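Local coordinates for Baccell_00875 (Bacteroides cellulosilyticus DSM 14838, PDB 5NO8), which probably acts as a polysaccharide lyase that removes L-rhamnose caps joined to glucuronic acid at the side-chain ends of arabinogalactan, at residues Val346-Ile349 against Arg350-Gln354; Met398-Leu401 against Leu402-Tyr406; Pro675-Asn678 against Asp679-Trp682. All blocks are in the same frame, centred on the assembly; numbering follows the deposited sequence.

Contact 1 (Val346-Ile349 against Arg350-Gln354)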
loop_
_atom_site.group_PDB
_atom_site.type_symbol
_atom_site.label_atom_id
_atom_site.label_comp_id
_atom_site.label_asym_id
_atom_site.label_seq_id
_atom_site.Cartn_x
_atom_site.Cartn_y
_atom_site.Cartn_z
ATOM N N VAL A 346 -3.630 -20.960 -9.787
ATOM C CA VAL A 346 -4.942 -21.579 -9.888
ATOM C C VAL A 346 -4.867 -23.068 -9.572
ATOM O O VAL A 346 -5.685 -23.567 -8.821
ATOM C CB VAL A 346 -5.558 -21.249 -11.261
ATOM C CG1 VAL A 346 -6.708 -22.161 -11.629
ATOM C CG2 VAL A 346 -5.993 -19.787 -11.261
ATOM N N ASP A 347 -3.891 -23.776 -10.160
ATOM C CA ASP A 347 -3.702 -25.198 -9.876
ATOM C C ASP A 347 -3.386 -25.466 -8.420
ATOM O O ASP A 347 -3.863 -26.430 -7.870
ATOM C CB ASP A 347 -2.620 -25.810 -10.763
ATOM C CG ASP A 347 -3.046 -25.904 -12.246
ATOM O OD1 ASP A 347 -4.262 -25.858 -12.565
ATOM O OD2 ASP A 347 -2.141 -26.052 -13.105
ATOM N N PHE A 348 -2.607 -24.586 -7.786
ATOM C CA PHE A 348 -2.317 -24.717 -6.357
ATOM C C PHE A 348 -3.579 -24.569 -5.509
ATOM O O PHE A 348 -3.768 -25.337 -4.552
ATOM C CB PHE A 348 -1.259 -23.702 -5.913
ATOM C CG PHE A 348 -0.623 -24.037 -4.597
ATOM C CD1 PHE A 348 -1.243 -23.672 -3.404
ATOM C CD2 PHE A 348 0.601 -24.679 -4.531
ATOM C CE1 PHE A 348 -0.687 -23.991 -2.178
ATOM C CE2 PHE A 348 1.175 -24.992 -3.297
ATOM C CZ PHE A 348 0.528 -24.661 -2.121
ATOM N N ILE A 349 -4.409 -23.580 -5.833
ATOM C CA ILE A 349 -5.649 -23.351 -5.098
ATOM C C ILE A 349 -6.514 -24.619 -5.159
ATOM O O ILE A 349 -6.951 -25.144 -4.121
ATOM C CB ILE A 349 -6.426 -22.152 -5.624
ATOM C CG1 ILE A 349 -5.685 -20.854 -5.287
ATOM C CG2 ILE A 349 -7.834 -22.112 -5.012
ATOM C CD1 ILE A 349 -6.138 -19.649 -6.058
ATOM N N ARG A 350 -6.696 -25.132 -6.370
ATOM C CA ARG A 350 -7.500 -26.335 -6.544
ATOM C C ARG A 350 -6.912 -27.557 -5.853
ATOM O O ARG A 350 -7.631 -28.283 -5.153
ATOM C CB ARG A 350 -7.727 -26.633 -8.033
ATOM C CG ARG A 350 -8.661 -27.825 -8.265
ATOM C CD ARG A 350 -8.894 -28.082 -9.733
ATOM N NE ARG A 350 -7.698 -28.493 -10.461
ATOM C CZ ARG A 350 -7.119 -29.699 -10.401
ATOM N NH1 ARG A 350 -7.573 -30.678 -9.618
ATOM N NH2 ARG A 350 -6.052 -29.932 -11.146
ATOM N N THR A 351 -5.629 -27.810 -6.042
ATOM C CA THR A 351 -5.021 -29.052 -5.563
ATOM C C THR A 351 -4.571 -29.078 -4.103
ATOM O O THR A 351 -4.360 -30.145 -3.563
ATOM C CB THR A 351 -3.850 -29.494 -6.450
ATOM O OG1 THR A 351 -2.772 -28.551 -6.381
ATOM C CG2 THR A 351 -4.338 -29.683 -7.877
ATOM N N ARG A 352 -4.410 -27.905 -3.484
ATOM C CA ARG A 352 -3.888 -27.792 -2.115
ATOM C C ARG A 352 -4.795 -27.000 -1.179
ATOM O O ARG A 352 -4.747 -27.231 0.023
ATOM C CB ARG A 352 -2.487 -27.134 -2.104
ATOM C CG ARG A 352 -1.414 -27.826 -2.938
ATOM C CD ARG A 352 -1.136 -29.253 -2.464
ATOM N NE ARG A 352 -0.429 -29.330 -1.182
ATOM C CZ ARG A 352 -0.956 -29.616 0.025
ATOM N NH1 ARG A 352 -2.262 -29.830 0.220
ATOM N NH2 ARG A 352 -0.153 -29.674 1.085
ATOM N N GLN A 353 -5.591 -26.061 -1.685
ATOM C CA GLN A 353 -6.337 -25.164 -0.792
ATOM C C GLN A 353 -7.847 -25.406 -0.785
ATOM O O GLN A 353 -8.568 -24.668 -0.124
ATOM C CB GLN A 353 -6.028 -23.690 -1.100
ATOM C CG GLN A 353 -4.535 -23.361 -1.043
ATOM C CD GLN A 353 -4.203 -21.881 -0.921
ATOM O OE1 GLN A 353 -3.159 -21.447 -1.429
ATOM N NE2 GLN A 353 -5.040 -21.107 -0.196
ATOM N N GLN A 354 -8.333 -26.417 -1.505
ATOM C CA GLN A 354 -9.747 -26.804 -1.410
ATOM C C GLN A 354 -9.884 -27.978 -0.433
ATOM O O GLN A 354 -9.210 -28.991 -0.563
ATOM C CB GLN A 354 -10.357 -27.151 -2.777
ATOM C CG GLN A 354 -11.894 -27.320 -2.716
ATOM C CD GLN A 354 -12.568 -27.377 -4.070
ATOM O OE1 GLN A 354 -13.693 -26.860 -4.262
ATOM N NE2 GLN A 354 -11.865 -27.933 -5.044
#
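T351 takes hold of the carbonyl of D347 twice, at the C-terminal end of helix 338-352. The backbone T351 N donates to D347 O at 2.9 Å, the ordinary bond of an alpha helix, and T351 OG1 adds a second one to D347 O at 2.8 Å. The two donors come from opposite faces of the carbonyl plane, the hydroxyl standing 35° out of it. Threonine suits the place because its chi1 of 65° swings OG1 back over the preceding turn, where the hydroxyl finds an acceptor in its own helix. One residue earlier, R350 N reaches V346 O at 3.1 Å in a nearly straight bond of 171°. Toward the end the ladder frays: R352 N still bonds F348 O at 2.9 Å, but Q353 N comes to I349 O well above that carbonyl's plane, and its additional bond to F348 O is weak.

Outside the backbone, F348 and R352 pack together one turn apart. The aliphatic stem of R352 lies over one face of the phenylalanine ring, with R352 CG 3.8 Å from the ring centroid, a CH-pi contact almost on the ring normal. R352 is bent at both chi2 and chi3, which lets the stem cover the ring while the guanidinium runs on past it. Y369 meets the same ring edge-to-face. A serine in place of F348 would probably leave the R352 stem without a surface to rest on, free to turn, and Y369 without its ring partner. Q353 extends past the edge of the ring, its amide steeply turned against it; NE2 is bonded to M367 O and OE1 to R345 NH1. That oxygen lies near the ring plane, Q353 OE1 sitting 3.5 Å from F348 CD1.

Contact 2 (Met398-Leu401 against Leu402-Tyr406)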
loop_
_atom_site.group_PDB
_atom_site.type_symbol
_atom_site.label_atom_id
_atom_site.label_comp_id
_atom_site.label_asym_id
_atom_site.label_seq_id
_atom_site.Cartn_x
_atom_site.Cartn_y
_atom_site.Cartn_z
ATOM N N MET A 398 -10.920 -16.654 -4.091
ATOM C CA MET A 398 -10.389 -17.887 -4.725
ATOM C C MET A 398 -11.391 -18.496 -5.704
ATOM O O MET A 398 -11.011 -18.904 -6.815
ATOM C CB MET A 398 -9.939 -18.891 -3.697
ATOM C CG MET A 398 -8.619 -18.450 -3.054
ATOM S SD MET A 398 -7.939 -19.594 -1.904
ATOM C CE MET A 398 -8.825 -19.088 -0.421
ATOM N N GLY A 399 -12.680 -18.485 -5.351
ATOM C CA GLY A 399 -13.692 -18.940 -6.308
ATOM C C GLY A 399 -13.841 -18.017 -7.498
ATOM O O GLY A 399 -13.972 -18.460 -8.642
ATOM N N VAL A 400 -13.823 -16.714 -7.269
ATOM C CA VAL A 400 -14.000 -15.771 -8.350
ATOM C C VAL A 400 -12.790 -15.880 -9.308
ATOM O O VAL A 400 -12.948 -15.866 -10.538
ATOM C CB VAL A 400 -14.212 -14.342 -7.829
ATOM C CG1 VAL A 400 -14.334 -13.354 -8.969
ATOM C CG2 VAL A 400 -15.466 -14.288 -6.944
ATOM N N LEU A 401 -11.594 -16.030 -8.744
ATOM C CA LEU A 401 -10.423 -16.213 -9.585
ATOM C C LEU A 401 -10.557 -17.491 -10.444
ATOM O O LEU A 401 -10.295 -17.451 -11.669
ATOM C CB LEU A 401 -9.151 -16.346 -8.756
ATOM C CG LEU A 401 -7.888 -16.670 -9.558
ATOM C CD1 LEU A 401 -7.652 -15.639 -10.647
ATOM C CD2 LEU A 401 -6.692 -16.770 -8.626
ATOM N N LEU A 402 -10.891 -18.614 -9.804
ATOM C CA LEU A 402 -10.997 -19.871 -10.566
ATOM C C LEU A 402 -12.040 -19.808 -11.682
ATOM O O LEU A 402 -11.803 -20.374 -12.755
ATOM C CB LEU A 402 -11.187 -21.080 -9.689
ATOM C CG LEU A 402 -9.909 -21.767 -9.212
ATOM C CD1 LEU A 402 -8.922 -20.848 -8.503
ATOM C CD2 LEU A 402 -10.249 -22.962 -8.347
ATOM N N VAL A 403 -13.149 -19.091 -11.464
ATOM C CA VAL A 403 -14.108 -18.849 -12.561
ATOM C C VAL A 403 -13.473 -18.084 -13.712
ATOM O O VAL A 403 -13.633 -18.461 -14.871
ATOM C CB VAL A 403 -15.362 -18.047 -12.129
ATOM C CG1 VAL A 403 -16.244 -17.781 -13.345
ATOM C CG2 VAL A 403 -16.125 -18.793 -11.073
ATOM N N LYS A 404 -12.779 -16.982 -13.420
ATOM C CA LYS A 404 -12.223 -16.172 -14.487
ATOM C C LYS A 404 -11.205 -17.007 -15.274
ATOM O O LYS A 404 -11.193 -16.961 -16.496
ATOM C CB LYS A 404 -11.610 -14.872 -13.965
ATOM C CG LYS A 404 -12.672 -13.918 -13.460
ATOM C CD LYS A 404 -12.116 -12.552 -13.146
ATOM C CE LYS A 404 -13.204 -11.669 -12.559
ATOM N NZ LYS A 404 -12.750 -10.263 -12.533
ATOM N N GLN A 405 -10.401 -17.788 -14.568
ATOM C CA GLN A 405 -9.411 -18.639 -15.229
ATOM C C GLN A 405 -10.112 -19.774 -16.029
ATOM O O GLN A 405 -9.682 -20.127 -17.124
ATOM C CB GLN A 405 -8.416 -19.231 -14.238
ATOM C CG GLN A 405 -7.239 -19.956 -14.897
ATOM C CD GLN A 405 -6.226 -19.071 -15.621
ATOM O OE1 GLN A 405 -6.420 -17.879 -15.850
ATOM N NE2 GLN A 405 -5.131 -19.694 -16.028
ATOM N N TYR A 406 -11.203 -20.300 -15.511
ATOM C CA TYR A 406 -12.020 -21.236 -16.269
ATOM C C TYR A 406 -12.527 -20.622 -17.562
ATOM O O TYR A 406 -12.492 -21.262 -18.632
ATOM C CB TYR A 406 -13.190 -21.766 -15.416
ATOM C CG TYR A 406 -14.065 -22.627 -16.286
ATOM C CD1 TYR A 406 -13.720 -23.948 -16.538
ATOM C CD2 TYR A 406 -15.154 -22.086 -16.943
ATOM C CE1 TYR A 406 -14.481 -24.734 -17.410
ATOM C CE2 TYR A 406 -15.928 -22.857 -17.807
ATOM C CZ TYR A 406 -15.588 -24.180 -18.030
ATOM O OH TYR A 406 -16.342 -24.946 -18.898
#
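L402 folds back over the turn before it, bringing its CD1 to 3.3 Å from M398 O, the carbonyl that also accepts the bond from L402 N. The next residue does the same: V403 CG2 lies 3.3 Å from G399 O, since this methyl sits beside the backbone N, with chi1 177° placing CG1 anti to it. V400 and K404 run side by side and point the same way, V400 CG1 touching K404 CE at 4.1 Å, so the lysine's long methylene chain is treated as an apolar neighbour. Leucine and valine suit a place where every touching residue is buried.

What sets these side chains in order is a regular alpha helix, 396-409, in the helical domain. Its i to i+4 bonds are even and nearly straight, from L402 N to M398 O at 3.0 Å through to Q405 N and L401 O at 2.9 Å, the last with an N-H...O angle of 166°.

Further out, the helix is wrapped by others. V403 packs on helix 448-465, L401 and V400 on helix 682-692, and L401, L402 and Q405 on helix 338-352. K404, extended beyond CG, runs out past V400 and Q460; its ammonium donates to L694 O and V685 O, and to a bound glycerol that probably comes from the crystallisation liquor.

Contact 3 (Pro675-Asn678 against Asp679-Trp682)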
loop_
_atom_site.group_PDB
_atom_site.type_symbol
_atom_site.label_atom_id
_atom_site.label_comp_id
_atom_site.label_asym_id
_atom_site.label_seq_id
_atom_site.Cartn_x
_atom_site.Cartn_y
_atom_site.Cartn_z
ATOM N N PRO A 675 3.652 -15.811 5.660
ATOM C CA PRO A 675 3.562 -17.182 5.182
ATOM C C PRO A 675 2.160 -17.770 4.997
ATOM O O PRO A 675 2.080 -18.924 4.616
ATOM C CB PRO A 675 4.333 -17.970 6.230
ATOM C CG PRO A 675 4.339 -17.138 7.439
ATOM C CD PRO A 675 4.320 -15.728 6.971
ATOM N N TYR A 676 1.091 -17.025 5.287
ATOM C CA TYR A 676 -0.256 -17.485 4.953
ATOM C C TYR A 676 -0.638 -17.028 3.562
ATOM O O TYR A 676 -0.458 -15.861 3.228
ATOM C CB TYR A 676 -1.348 -16.955 5.911
ATOM C CG TYR A 676 -1.501 -17.668 7.249
ATOM C CD1 TYR A 676 -0.824 -18.855 7.549
ATOM C CD2 TYR A 676 -2.367 -17.151 8.218
ATOM C CE1 TYR A 676 -0.998 -19.504 8.777
ATOM C CE2 TYR A 676 -2.534 -17.791 9.450
ATOM C CZ TYR A 676 -1.838 -18.950 9.721
ATOM O OH TYR A 676 -1.974 -19.593 10.934
ATOM N N ALA A 677 -1.219 -17.938 2.784
ATOM C CA ALA A 677 -2.100 -17.542 1.682
ATOM C C ALA A 677 -3.499 -17.454 2.285
ATOM O O ALA A 677 -4.035 -18.446 2.812
ATOM C CB ALA A 677 -2.070 -18.551 0.564
ATOM N N ASN A 678 -4.059 -16.261 2.259
ATOM C CA ASN A 678 -5.342 -16.009 2.840
ATOM C C ASN A 678 -6.260 -15.449 1.768
ATOM O O ASN A 678 -6.937 -16.223 1.080
ATOM C CB ASN A 678 -5.147 -15.128 4.107
ATOM C CG ASN A 678 -6.423 -14.936 4.877
ATOM O OD1 ASN A 678 -7.485 -14.942 4.279
ATOM N ND2 ASN A 678 -6.334 -14.760 6.222
ATOM N N ASP A 679 -6.264 -14.136 1.570
ATOM C CA ASP A 679 -7.246 -13.451 0.749
ATOM C C ASP A 679 -6.706 -12.755 -0.525
ATOM O O ASP A 679 -7.455 -12.129 -1.265
ATOM C CB ASP A 679 -8.060 -12.444 1.633
ATOM C CG ASP A 679 -7.200 -11.566 2.562
ATOM O OD1 ASP A 679 -6.021 -11.890 2.902
ATOM O OD2 ASP A 679 -7.739 -10.492 2.961
ATOM N N GLN A 680 -5.405 -12.879 -0.769
ATOM C CA GLN A 680 -4.707 -12.155 -1.832
ATOM C C GLN A 680 -5.110 -12.523 -3.249
ATOM O O GLN A 680 -4.747 -11.798 -4.166
ATOM C CB GLN A 680 -3.166 -12.298 -1.720
ATOM C CG GLN A 680 -2.618 -13.687 -2.066
ATOM C CD GLN A 680 -3.166 -14.781 -1.187
ATOM O OE1 GLN A 680 -3.684 -15.852 -1.664
ATOM N NE2 GLN A 680 -3.063 -14.557 0.098
ATOM N N ASP A 681 -5.865 -13.595 -3.439
ATOM C CA ASP A 681 -6.211 -14.000 -4.809
ATOM C C ASP A 681 -7.128 -13.003 -5.504
ATOM O O ASP A 681 -7.179 -12.960 -6.729
ATOM C CB ASP A 681 -6.712 -15.430 -4.820
ATOM C CG ASP A 681 -5.617 -16.388 -4.417
ATOM O OD1 ASP A 681 -4.512 -16.303 -5.009
ATOM O OD2 ASP A 681 -5.798 -17.182 -3.482
ATOM N N TRP A 682 -7.793 -12.126 -4.741
ATOM C CA TRP A 682 -8.416 -10.949 -5.345
ATOM C C TRP A 682 -7.493 -10.111 -6.246
ATOM O O TRP A 682 -7.950 -9.472 -7.184
ATOM C CB TRP A 682 -9.043 -10.019 -4.270
ATOM C CG TRP A 682 -10.239 -10.592 -3.615
ATOM C CD1 TRP A 682 -10.319 -11.087 -2.360
ATOM C CD2 TRP A 682 -11.546 -10.739 -4.191
ATOM N NE1 TRP A 682 -11.596 -11.532 -2.098
ATOM C CE2 TRP A 682 -12.365 -11.344 -3.212
ATOM C CE3 TRP A 682 -12.086 -10.454 -5.444
ATOM C CZ2 TRP A 682 -13.720 -11.660 -3.450
ATOM C CZ3 TRP A 682 -13.441 -10.775 -5.687
ATOM C CH2 TRP A 682 -14.236 -11.351 -4.669
HETATM O O HOH W 1 -7.108 -15.694 -1.652
#
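N678 and D679 sit next to each other at the point where strand 672-677 gives out, and their side chains meet at an angle, amide and carboxylate planes 53° apart. The asparagine can be followed outward. Its CB lies 3.6 Å from D679 OD1, and its CG is scarcely farther, N678 CG to D679 OD1 measuring 3.7 Å. Because chi1 is -174°, the amide stretches away from the backbone N and lies beside the carbonyl carbon. At the tip the two ends serve different partners: OD1 accepts from R395 NH1, while ND2 donates to the carbonyls of F600 and D388. An asparagine, with both an acceptor and a donor on a short stem, fits such a buried place well. N678 OD1 also stands 3.1 Å from D679 N, but the angle is too poor for a bond, and that N-H is buried with no partner in the model.

D679 runs out on much the same side, its OD2 hydrogen-bonded to Y613 OH. Past it, the carbonyl of N678 is joined to D681 by a water: water 1 lies 2.8 Å from N678 O, accepts from D681 N at 3.0 Å, and is 2.7 Å from D681 OD2. Its two protons have more acceptors in reach than they can serve. The second carboxylate oxygen, D681 OD1, forms a salt bridge with R345.

A weak 3.5 Å bond from W682 N to D679 O closes the backbone from D679 to W682 into a type I beta turn, the turn that leads the chain from strand 672-677 into helix 682-692.

All three contacts are local, so none closes a long loop; they follow in series along the chain, without nesting or crossing. Contact 1 comes first, where helix 338-352 ends, contact 2 lies within helix 396-409, and contact 3 near the C terminus joins strand 672-677 to helix 682-692. Folding brings their centres to about 11 to 14 Å of one another. I349 of contact 1 packs on both leucines of contact 2 and on D681 of contact 3, and M398 of contact 2 also lies against D681 and the N678 carbonyl. Two helices far apart in sequence from the chain's last strand and helix are thereby tied to them.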